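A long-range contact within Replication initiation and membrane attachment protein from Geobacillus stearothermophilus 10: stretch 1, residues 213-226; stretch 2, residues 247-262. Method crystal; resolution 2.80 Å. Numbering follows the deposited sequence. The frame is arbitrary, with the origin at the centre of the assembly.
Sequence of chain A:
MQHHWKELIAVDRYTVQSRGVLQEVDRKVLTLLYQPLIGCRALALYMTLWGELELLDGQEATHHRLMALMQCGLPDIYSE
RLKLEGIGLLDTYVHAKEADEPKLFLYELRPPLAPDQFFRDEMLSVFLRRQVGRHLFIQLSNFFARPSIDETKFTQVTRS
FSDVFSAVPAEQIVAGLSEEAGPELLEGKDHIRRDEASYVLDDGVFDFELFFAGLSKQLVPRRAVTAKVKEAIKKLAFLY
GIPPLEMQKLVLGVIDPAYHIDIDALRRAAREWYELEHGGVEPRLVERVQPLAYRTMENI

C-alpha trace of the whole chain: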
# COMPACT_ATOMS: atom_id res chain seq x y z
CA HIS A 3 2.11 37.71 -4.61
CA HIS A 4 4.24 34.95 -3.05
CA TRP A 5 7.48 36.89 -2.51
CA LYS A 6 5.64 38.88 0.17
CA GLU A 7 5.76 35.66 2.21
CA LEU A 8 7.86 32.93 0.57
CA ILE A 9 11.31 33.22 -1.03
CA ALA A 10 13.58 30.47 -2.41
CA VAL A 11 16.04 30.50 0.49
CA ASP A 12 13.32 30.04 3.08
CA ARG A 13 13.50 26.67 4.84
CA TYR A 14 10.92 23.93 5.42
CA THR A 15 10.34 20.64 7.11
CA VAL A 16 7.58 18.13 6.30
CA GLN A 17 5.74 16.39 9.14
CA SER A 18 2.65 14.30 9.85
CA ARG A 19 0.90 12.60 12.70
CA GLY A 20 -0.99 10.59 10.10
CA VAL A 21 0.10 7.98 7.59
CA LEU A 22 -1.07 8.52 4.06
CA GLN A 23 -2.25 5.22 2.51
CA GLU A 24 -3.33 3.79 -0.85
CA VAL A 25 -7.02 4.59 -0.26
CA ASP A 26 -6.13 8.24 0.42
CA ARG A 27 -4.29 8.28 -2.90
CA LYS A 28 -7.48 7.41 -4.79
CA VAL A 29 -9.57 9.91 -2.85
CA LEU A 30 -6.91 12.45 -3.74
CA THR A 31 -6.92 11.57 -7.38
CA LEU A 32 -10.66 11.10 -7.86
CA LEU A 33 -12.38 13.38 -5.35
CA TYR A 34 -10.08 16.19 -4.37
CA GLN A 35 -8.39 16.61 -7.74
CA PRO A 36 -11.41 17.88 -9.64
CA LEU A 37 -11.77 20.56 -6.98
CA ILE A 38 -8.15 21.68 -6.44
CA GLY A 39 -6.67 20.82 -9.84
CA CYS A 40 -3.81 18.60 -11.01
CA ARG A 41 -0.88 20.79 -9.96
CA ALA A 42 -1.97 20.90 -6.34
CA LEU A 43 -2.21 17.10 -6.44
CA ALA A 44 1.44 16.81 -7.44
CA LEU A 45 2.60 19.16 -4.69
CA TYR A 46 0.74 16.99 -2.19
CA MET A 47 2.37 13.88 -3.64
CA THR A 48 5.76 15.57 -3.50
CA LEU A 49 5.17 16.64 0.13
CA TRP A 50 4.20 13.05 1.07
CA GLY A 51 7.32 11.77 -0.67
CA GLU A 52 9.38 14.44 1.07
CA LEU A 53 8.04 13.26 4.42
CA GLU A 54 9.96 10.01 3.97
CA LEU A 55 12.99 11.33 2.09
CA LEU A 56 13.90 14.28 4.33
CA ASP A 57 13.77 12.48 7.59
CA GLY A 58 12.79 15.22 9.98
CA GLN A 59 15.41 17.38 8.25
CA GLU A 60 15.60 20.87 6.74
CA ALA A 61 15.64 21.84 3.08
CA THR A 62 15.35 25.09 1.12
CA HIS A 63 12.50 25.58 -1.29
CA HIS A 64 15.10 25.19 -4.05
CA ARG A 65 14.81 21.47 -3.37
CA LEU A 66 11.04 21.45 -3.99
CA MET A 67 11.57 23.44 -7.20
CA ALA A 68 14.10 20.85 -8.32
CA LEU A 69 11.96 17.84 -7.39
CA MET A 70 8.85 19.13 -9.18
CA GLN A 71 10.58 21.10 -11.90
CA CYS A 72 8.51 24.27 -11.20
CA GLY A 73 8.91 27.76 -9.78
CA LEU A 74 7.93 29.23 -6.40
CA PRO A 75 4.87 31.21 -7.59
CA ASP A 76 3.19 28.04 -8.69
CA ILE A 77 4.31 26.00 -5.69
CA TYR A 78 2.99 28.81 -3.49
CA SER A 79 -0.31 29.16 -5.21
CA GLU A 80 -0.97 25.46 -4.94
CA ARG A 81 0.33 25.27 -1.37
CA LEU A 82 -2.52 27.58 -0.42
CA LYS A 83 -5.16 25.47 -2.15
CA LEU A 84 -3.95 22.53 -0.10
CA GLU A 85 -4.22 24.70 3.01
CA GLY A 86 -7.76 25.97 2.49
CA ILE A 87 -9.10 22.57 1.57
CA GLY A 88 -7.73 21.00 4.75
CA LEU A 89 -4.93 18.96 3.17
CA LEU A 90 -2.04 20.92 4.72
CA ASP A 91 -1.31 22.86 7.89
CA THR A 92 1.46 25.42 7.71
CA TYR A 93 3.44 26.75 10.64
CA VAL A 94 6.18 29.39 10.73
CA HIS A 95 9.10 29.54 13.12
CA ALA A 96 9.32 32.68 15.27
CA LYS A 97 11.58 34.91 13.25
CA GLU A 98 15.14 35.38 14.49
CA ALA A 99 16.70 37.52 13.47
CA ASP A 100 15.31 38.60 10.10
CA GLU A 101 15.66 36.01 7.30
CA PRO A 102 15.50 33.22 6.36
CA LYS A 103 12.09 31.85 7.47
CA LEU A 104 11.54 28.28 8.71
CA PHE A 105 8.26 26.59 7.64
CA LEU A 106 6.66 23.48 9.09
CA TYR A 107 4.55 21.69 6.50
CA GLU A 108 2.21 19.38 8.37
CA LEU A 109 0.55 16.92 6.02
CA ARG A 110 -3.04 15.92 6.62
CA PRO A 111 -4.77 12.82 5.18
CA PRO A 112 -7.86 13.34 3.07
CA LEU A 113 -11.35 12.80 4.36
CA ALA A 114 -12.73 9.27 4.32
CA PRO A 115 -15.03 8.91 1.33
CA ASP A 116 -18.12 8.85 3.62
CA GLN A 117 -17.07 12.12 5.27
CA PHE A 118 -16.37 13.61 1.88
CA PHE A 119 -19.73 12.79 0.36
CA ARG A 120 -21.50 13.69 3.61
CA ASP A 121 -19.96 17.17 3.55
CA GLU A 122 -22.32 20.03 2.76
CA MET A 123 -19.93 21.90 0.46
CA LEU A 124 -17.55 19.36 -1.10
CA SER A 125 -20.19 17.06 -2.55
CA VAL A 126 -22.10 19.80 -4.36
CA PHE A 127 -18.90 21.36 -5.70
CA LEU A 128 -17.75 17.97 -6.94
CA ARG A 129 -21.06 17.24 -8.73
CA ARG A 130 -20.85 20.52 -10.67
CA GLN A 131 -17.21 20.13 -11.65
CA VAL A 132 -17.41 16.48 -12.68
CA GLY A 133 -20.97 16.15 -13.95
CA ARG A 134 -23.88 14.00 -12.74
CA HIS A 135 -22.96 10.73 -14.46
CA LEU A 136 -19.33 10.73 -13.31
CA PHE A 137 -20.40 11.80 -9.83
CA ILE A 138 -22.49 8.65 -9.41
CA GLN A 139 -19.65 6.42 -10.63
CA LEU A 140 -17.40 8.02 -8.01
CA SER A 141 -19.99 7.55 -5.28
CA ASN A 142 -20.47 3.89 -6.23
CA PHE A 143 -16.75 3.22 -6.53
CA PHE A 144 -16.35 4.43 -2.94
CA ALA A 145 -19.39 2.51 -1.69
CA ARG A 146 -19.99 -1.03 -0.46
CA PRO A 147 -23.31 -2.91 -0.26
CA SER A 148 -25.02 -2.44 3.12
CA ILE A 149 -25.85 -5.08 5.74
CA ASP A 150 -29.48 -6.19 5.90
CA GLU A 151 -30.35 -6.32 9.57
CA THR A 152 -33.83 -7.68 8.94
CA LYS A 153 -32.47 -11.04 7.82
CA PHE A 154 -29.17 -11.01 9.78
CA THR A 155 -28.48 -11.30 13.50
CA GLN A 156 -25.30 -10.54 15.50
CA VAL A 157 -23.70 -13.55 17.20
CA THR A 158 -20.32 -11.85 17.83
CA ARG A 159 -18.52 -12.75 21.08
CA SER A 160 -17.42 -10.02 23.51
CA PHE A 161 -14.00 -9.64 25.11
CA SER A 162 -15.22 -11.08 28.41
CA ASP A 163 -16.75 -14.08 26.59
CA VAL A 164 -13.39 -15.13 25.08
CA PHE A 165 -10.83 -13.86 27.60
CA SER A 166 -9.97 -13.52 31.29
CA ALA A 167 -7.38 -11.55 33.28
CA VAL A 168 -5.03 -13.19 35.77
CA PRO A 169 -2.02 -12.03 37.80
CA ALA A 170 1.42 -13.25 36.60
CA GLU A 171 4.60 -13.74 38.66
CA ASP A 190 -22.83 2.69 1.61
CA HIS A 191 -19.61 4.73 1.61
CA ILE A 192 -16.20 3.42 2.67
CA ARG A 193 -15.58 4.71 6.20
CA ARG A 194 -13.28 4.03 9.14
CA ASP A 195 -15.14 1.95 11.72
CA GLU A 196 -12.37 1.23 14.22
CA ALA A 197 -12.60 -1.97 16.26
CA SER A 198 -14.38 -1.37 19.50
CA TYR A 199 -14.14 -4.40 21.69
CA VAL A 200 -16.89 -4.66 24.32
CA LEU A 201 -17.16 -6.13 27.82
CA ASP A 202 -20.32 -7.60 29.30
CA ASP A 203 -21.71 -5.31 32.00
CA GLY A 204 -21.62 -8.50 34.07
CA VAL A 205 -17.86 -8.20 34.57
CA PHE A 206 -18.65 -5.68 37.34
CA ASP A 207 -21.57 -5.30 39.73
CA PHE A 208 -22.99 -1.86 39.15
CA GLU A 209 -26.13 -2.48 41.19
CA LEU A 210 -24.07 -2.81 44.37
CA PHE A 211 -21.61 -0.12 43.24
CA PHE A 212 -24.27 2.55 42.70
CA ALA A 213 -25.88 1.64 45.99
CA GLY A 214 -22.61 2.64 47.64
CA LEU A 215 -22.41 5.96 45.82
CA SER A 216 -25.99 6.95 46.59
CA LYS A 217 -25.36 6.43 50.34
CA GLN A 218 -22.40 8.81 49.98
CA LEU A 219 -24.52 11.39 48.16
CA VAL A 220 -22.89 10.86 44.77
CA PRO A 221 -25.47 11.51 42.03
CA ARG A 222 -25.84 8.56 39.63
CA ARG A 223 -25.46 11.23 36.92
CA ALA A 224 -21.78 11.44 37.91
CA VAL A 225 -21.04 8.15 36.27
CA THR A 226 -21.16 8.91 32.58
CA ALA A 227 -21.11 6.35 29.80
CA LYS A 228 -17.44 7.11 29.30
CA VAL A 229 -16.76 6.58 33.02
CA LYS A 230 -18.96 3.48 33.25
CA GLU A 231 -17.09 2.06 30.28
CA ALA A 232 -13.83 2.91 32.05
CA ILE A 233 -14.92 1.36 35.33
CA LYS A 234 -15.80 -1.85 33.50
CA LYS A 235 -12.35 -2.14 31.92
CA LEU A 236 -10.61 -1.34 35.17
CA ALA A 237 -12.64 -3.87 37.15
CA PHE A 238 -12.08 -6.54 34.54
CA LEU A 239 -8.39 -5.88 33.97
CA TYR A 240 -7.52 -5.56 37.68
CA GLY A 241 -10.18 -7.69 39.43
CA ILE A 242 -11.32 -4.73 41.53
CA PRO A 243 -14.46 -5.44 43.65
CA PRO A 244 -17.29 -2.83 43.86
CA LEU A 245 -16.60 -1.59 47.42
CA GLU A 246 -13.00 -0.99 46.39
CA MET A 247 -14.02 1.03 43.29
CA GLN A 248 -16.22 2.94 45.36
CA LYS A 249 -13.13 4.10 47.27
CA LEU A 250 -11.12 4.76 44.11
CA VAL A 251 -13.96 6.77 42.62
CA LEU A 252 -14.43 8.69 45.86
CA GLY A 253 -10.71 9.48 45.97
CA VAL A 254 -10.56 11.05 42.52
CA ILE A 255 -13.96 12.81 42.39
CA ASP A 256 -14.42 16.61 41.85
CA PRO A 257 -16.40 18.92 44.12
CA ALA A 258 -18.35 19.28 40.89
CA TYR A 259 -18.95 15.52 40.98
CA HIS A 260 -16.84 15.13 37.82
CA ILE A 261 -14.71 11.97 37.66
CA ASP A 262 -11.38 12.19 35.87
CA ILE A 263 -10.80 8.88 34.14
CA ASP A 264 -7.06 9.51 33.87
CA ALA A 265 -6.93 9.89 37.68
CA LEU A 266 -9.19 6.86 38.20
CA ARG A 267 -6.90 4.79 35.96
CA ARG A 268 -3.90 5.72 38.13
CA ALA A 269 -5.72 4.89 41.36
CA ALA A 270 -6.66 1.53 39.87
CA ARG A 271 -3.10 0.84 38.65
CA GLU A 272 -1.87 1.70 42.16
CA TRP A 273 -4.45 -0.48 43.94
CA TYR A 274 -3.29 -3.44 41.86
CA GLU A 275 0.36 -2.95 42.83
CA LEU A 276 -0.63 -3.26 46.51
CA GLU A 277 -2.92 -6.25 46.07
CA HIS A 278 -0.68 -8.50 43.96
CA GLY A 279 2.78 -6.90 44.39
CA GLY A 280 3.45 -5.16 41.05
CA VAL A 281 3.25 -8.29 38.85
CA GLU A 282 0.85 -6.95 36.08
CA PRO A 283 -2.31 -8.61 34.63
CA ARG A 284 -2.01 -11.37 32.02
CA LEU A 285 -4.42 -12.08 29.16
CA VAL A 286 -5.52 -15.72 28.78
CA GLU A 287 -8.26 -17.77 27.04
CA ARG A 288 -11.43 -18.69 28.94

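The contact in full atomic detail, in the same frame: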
# COMPACT_ATOMS: atom_id res chain seq x y z
N ALA A 213 -25.24 1.58 44.69
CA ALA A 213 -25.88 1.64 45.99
C ALA A 213 -24.93 2.34 46.96
O ALA A 213 -25.35 3.17 47.78
CB ALA A 213 -26.20 0.24 46.48
N GLY A 214 -23.65 2.00 46.85
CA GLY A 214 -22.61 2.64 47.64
C GLY A 214 -22.55 4.13 47.39
O GLY A 214 -22.52 4.92 48.34
N LEU A 215 -22.54 4.54 46.13
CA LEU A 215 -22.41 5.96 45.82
C LEU A 215 -23.60 6.77 46.31
O LEU A 215 -23.43 7.90 46.77
CB LEU A 215 -22.20 6.20 44.32
CG LEU A 215 -20.93 5.64 43.70
CD1 LEU A 215 -20.79 6.17 42.30
CD2 LEU A 215 -19.69 5.98 44.51
N SER A 216 -24.80 6.20 46.22
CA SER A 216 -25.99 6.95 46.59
C SER A 216 -26.04 7.21 48.11
O SER A 216 -26.54 8.25 48.55
CB SER A 216 -27.26 6.26 46.09
OG SER A 216 -28.30 7.21 45.92
N LYS A 217 -25.49 6.28 48.89
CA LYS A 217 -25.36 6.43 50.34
C LYS A 217 -24.40 7.56 50.69
O LYS A 217 -24.54 8.20 51.74
CB LYS A 217 -24.88 5.12 50.96
CG LYS A 217 -25.12 4.98 52.46
CD LYS A 217 -24.82 3.55 52.95
CE LYS A 217 -25.38 2.48 51.99
NZ LYS A 217 -26.87 2.42 51.91
N GLN A 218 -23.42 7.78 49.82
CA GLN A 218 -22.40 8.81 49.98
C GLN A 218 -22.75 10.10 49.28
O GLN A 218 -21.90 10.99 49.15
CB GLN A 218 -21.02 8.33 49.52
CG GLN A 218 -20.55 7.04 50.18
CD GLN A 218 -20.46 7.13 51.69
OE1 GLN A 218 -20.39 8.23 52.26
NE2 GLN A 218 -20.46 5.98 52.35
N LEU A 219 -23.99 10.18 48.79
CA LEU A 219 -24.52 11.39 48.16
C LEU A 219 -23.86 11.72 46.83
O LEU A 219 -23.80 12.88 46.44
CB LEU A 219 -24.43 12.61 49.08
CG LEU A 219 -25.18 12.56 50.42
CD1 LEU A 219 -26.53 11.85 50.27
CD2 LEU A 219 -24.34 11.94 51.54
N VAL A 220 -23.43 10.69 46.11
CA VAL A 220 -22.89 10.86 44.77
C VAL A 220 -23.97 10.58 43.72
O VAL A 220 -24.37 9.43 43.52
CB VAL A 220 -21.68 9.93 44.52
CG1 VAL A 220 -21.16 10.11 43.10
CG2 VAL A 220 -20.59 10.20 45.54
N PRO A 221 -24.42 11.63 43.05
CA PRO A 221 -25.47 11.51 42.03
C PRO A 221 -25.11 10.49 40.95
O PRO A 221 -24.02 10.54 40.38
CB PRO A 221 -25.53 12.91 41.43
CG PRO A 221 -24.17 13.46 41.63
CD PRO A 221 -23.68 12.90 42.94
N ARG A 222 -26.03 9.58 40.67
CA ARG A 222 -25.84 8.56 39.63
C ARG A 222 -25.39 9.21 38.30
O ARG A 222 -24.62 8.62 37.54
CB ARG A 222 -27.13 7.75 39.45
CG ARG A 222 -27.20 6.89 38.20
CD ARG A 222 -26.53 5.54 38.40
NE ARG A 222 -26.60 4.68 37.21
CZ ARG A 222 -25.88 4.86 36.09
NH1 ARG A 222 -25.03 5.88 35.98
NH2 ARG A 222 -26.01 4.01 35.08
N ARG A 223 -25.84 10.44 38.08
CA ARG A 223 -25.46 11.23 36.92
C ARG A 223 -23.94 11.39 36.80
O ARG A 223 -23.44 11.66 35.71
CB ARG A 223 -26.10 12.62 37.01
CG ARG A 223 -27.57 12.63 37.43
CD ARG A 223 -27.98 14.00 37.98
NE ARG A 223 -27.27 15.10 37.33
CZ ARG A 223 -27.67 15.72 36.22
NH1 ARG A 223 -28.80 15.36 35.62
NH2 ARG A 223 -26.93 16.71 35.70
N ALA A 224 -23.23 11.25 37.91
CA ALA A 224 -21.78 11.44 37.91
C ALA A 224 -21.06 10.40 37.08
O ALA A 224 -20.02 10.66 36.48
CB ALA A 224 -21.23 11.44 39.32
N VAL A 225 -21.64 9.21 37.04
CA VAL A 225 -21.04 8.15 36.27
C VAL A 225 -21.61 8.25 34.86
O VAL A 225 -22.78 7.92 34.61
CB VAL A 225 -21.35 6.79 36.88
CG1 VAL A 225 -20.84 5.67 35.99
CG2 VAL A 225 -20.74 6.71 38.25
N THR A 226 -20.76 8.69 33.95
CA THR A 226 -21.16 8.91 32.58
C THR A 226 -20.95 7.60 31.84
O THR A 226 -20.45 6.64 32.42
CB THR A 226 -20.30 10.02 31.96
OG1 THR A 226 -18.92 9.69 32.11
CG2 THR A 226 -20.57 11.34 32.67
N MET A 247 -13.97 -0.02 44.28
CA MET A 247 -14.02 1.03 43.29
C MET A 247 -14.81 2.10 43.74
O MET A 247 -14.77 3.12 43.25
CB MET A 247 -14.60 0.62 42.01
CG MET A 247 -14.27 1.59 40.95
SD MET A 247 -13.23 0.78 39.89
CE MET A 247 -12.65 1.93 38.92
N GLN A 248 -15.56 1.83 44.70
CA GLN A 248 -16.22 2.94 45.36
C GLN A 248 -15.17 3.86 45.96
O GLN A 248 -15.21 5.07 45.73
CB GLN A 248 -17.19 2.44 46.42
CG GLN A 248 -18.04 3.54 47.04
CD GLN A 248 -18.96 3.01 48.12
OE1 GLN A 248 -19.46 1.88 48.04
NE2 GLN A 248 -19.20 3.82 49.16
N LYS A 249 -14.21 3.29 46.69
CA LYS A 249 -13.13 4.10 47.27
C LYS A 249 -12.39 4.87 46.19
O LYS A 249 -12.31 6.10 46.25
CB LYS A 249 -12.15 3.25 48.09
CG LYS A 249 -12.48 3.17 49.59
CD LYS A 249 -11.24 2.79 50.42
CE LYS A 249 -10.49 1.60 49.81
NZ LYS A 249 -9.33 1.07 50.62
N LEU A 250 -11.87 4.16 45.20
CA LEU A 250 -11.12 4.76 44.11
C LEU A 250 -11.88 5.92 43.47
O LEU A 250 -11.32 6.98 43.20
CB LEU A 250 -10.81 3.72 43.04
CG LEU A 250 -10.06 2.49 43.53
CD1 LEU A 250 -9.78 1.56 42.35
CD2 LEU A 250 -8.77 2.89 44.23
N VAL A 251 -13.17 5.72 43.24
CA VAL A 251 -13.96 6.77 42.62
C VAL A 251 -14.01 7.95 43.58
O VAL A 251 -13.70 9.07 43.21
CB VAL A 251 -15.35 6.26 42.20
CG1 VAL A 251 -16.29 7.41 41.88
CG2 VAL A 251 -15.22 5.35 41.00
N LEU A 252 -14.35 7.66 44.83
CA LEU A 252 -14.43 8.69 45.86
C LEU A 252 -13.10 9.42 46.11
O LEU A 252 -13.09 10.52 46.64
CB LEU A 252 -14.97 8.09 47.16
CG LEU A 252 -16.45 7.70 47.17
CD1 LEU A 252 -16.86 7.04 48.47
CD2 LEU A 252 -17.32 8.92 46.92
N GLY A 253 -11.97 8.83 45.74
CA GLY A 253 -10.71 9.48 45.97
C GLY A 253 -10.38 10.48 44.88
O GLY A 253 -9.66 11.45 45.12
N VAL A 254 -10.85 10.20 43.67
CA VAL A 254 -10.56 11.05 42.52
C VAL A 254 -11.69 12.01 42.09
O VAL A 254 -11.57 12.71 41.08
CB VAL A 254 -10.08 10.21 41.36
CG1 VAL A 254 -9.00 9.27 41.86
CG2 VAL A 254 -11.23 9.39 40.79
N ILE A 255 -12.80 12.02 42.82
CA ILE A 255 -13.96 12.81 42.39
C ILE A 255 -13.92 14.30 42.76
O ILE A 255 -13.61 14.66 43.90
CB ILE A 255 -15.29 12.15 42.85
CG1 ILE A 255 -16.50 12.84 42.22
CG2 ILE A 255 -15.40 12.13 44.35
CD1 ILE A 255 -17.81 12.14 42.52
N ASP A 256 -14.26 15.14 41.77
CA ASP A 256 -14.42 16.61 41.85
C ASP A 256 -15.42 17.08 42.89
O ASP A 256 -16.33 16.34 43.26
CB ASP A 256 -15.00 17.10 40.53
CG ASP A 256 -14.04 17.91 39.74
OD1 ASP A 256 -12.81 17.75 39.93
OD2 ASP A 256 -14.53 18.69 38.90
N PRO A 257 -15.29 18.35 43.34
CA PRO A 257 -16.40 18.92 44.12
C PRO A 257 -17.59 19.14 43.20
O PRO A 257 -18.73 19.30 43.66
CB PRO A 257 -15.85 20.27 44.58
CG PRO A 257 -14.35 20.24 44.28
CD PRO A 257 -14.20 19.32 43.12
N ALA A 258 -17.32 19.15 41.90
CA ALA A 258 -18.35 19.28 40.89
C ALA A 258 -18.98 17.92 40.57
O ALA A 258 -19.87 17.83 39.73
CB ALA A 258 -17.77 19.89 39.63
N TYR A 259 -18.50 16.88 41.24
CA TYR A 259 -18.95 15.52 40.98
C TYR A 259 -18.40 14.90 39.68
O TYR A 259 -18.78 13.80 39.30
CB TYR A 259 -20.47 15.37 41.16
CG TYR A 259 -20.85 15.42 42.62
CD1 TYR A 259 -21.48 16.53 43.16
CD2 TYR A 259 -20.54 14.37 43.47
CE1 TYR A 259 -21.82 16.57 44.52
CE2 TYR A 259 -20.87 14.40 44.82
CZ TYR A 259 -21.50 15.50 45.34
OH TYR A 259 -21.82 15.52 46.68
N HIS A 260 -17.55 15.65 38.98
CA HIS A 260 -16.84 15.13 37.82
C HIS A 260 -15.81 14.07 38.21
O HIS A 260 -15.07 14.23 39.18
CB HIS A 260 -16.13 16.26 37.09
CG HIS A 260 -15.35 15.83 35.90
ND1 HIS A 260 -13.97 15.77 35.89
CD2 HIS A 260 -15.75 15.44 34.66
CE1 HIS A 260 -13.56 15.37 34.70
NE2 HIS A 260 -14.61 15.17 33.94
N ILE A 261 -15.74 12.99 37.45
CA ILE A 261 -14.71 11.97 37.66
C ILE A 261 -13.68 11.99 36.54
O ILE A 261 -14.02 11.83 35.37
CB ILE A 261 -15.34 10.57 37.74
CG1 ILE A 261 -16.37 10.54 38.87
CG2 ILE A 261 -14.28 9.51 37.96
CD1 ILE A 261 -17.16 9.27 38.91
N ASP A 262 -12.42 12.18 36.89
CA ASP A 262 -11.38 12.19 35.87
C ASP A 262 -10.89 10.77 35.66
O ASP A 262 -10.33 10.15 36.57
CB ASP A 262 -10.22 13.09 36.27
CG ASP A 262 -9.10 13.07 35.25
OD1 ASP A 262 -9.41 12.90 34.04
OD2 ASP A 262 -7.93 13.22 35.66
O HOH W 1 -21.74 3.82 50.60
O HOH W 2 -21.11 13.68 48.88
O HOH W 3 -18.45 12.53 36.05

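The two stretches meet through apolar packing and bridging waters, burying 535 Å² in total. Helices 213-217 and 247-254 approach at 43°, their axes no closer than 10.3 Å, so side chains must span the gap. Gln248 does so at the end of the contact where the helices lie. With chi1 and chi2 both t (-173° and -179°), its side chain is fully extended and delivers the amide to the backbone of the first helix, where Gln248 OE1 lies 3.3 Å from Gly214 CA. Glycine suits this place because a beta carbon here would sit 1.9 Å from Gln248 OE1. Water 1 joins the same two residues, and Gln218 as well: it donates to Gly214 O (2.6 Å) and accepts from Gln248 NE2 (2.9 Å) and Gln218 NE2 (3.1 Å). Gln218, the first residue to leave helical geometry, is folded by m rotamers at chi1 and chi2, which bring its amide to this water while Gln218 CG rests 3.6 Å from Gln248 NE2.

Next to this polar corner the contact becomes apolar. Leu215 and Leu252 both point their CA-to-CB bonds sideways, yet each adopts the m,t rotamer, and this carries the end of the side chain nearer the other stretch. Leu215 CD2 lies 3.9 Å from Gln248 CG, on the aliphatic part of the glutamine, and Leu252 CD2 reaches Val220 CG2 at 3.8 Å. The t rotamer of Val220 places its two methyls against different partners, for Val220 CG1 also meets Ile255 CD1 at 4.0 Å. Ile255, extended in t,t, supplies the length to make that contact.

Tyr259 has the largest area covered in the contact, 86 Å². It closes a type I turn from Asp256 with positive phi (75°), and its m rotamer at chi1 lays the ring alongside Val220 and Pro221. Pro221 CD sits over one ring face, 3.7 Å from the centroid of the Tyr259 ring and 20° off the normal, a CH-pi contact made by the CD methylene, whose hydrogens are polarised by the neighbouring nitrogen. The phenol oxygen stays near polar atoms: Tyr259 OH is 3.3 Å from Leu219 O, and water 2 links it (3.0 Å) to Gln218 O (2.8 Å).

At the far end, small Ala224 lets the two backbones come close, with Ala224 CB 3.4 Å from Tyr259 O. Ile261, in the m,t rotamer, extends its CD1 to 4.0 Å from Ala224 O and 4.5 Å from Val225 CG2. Water 3 completes this edge, donating to Ala224 O (2.5 Å) and accepting from Ile261 N (3.1 Å).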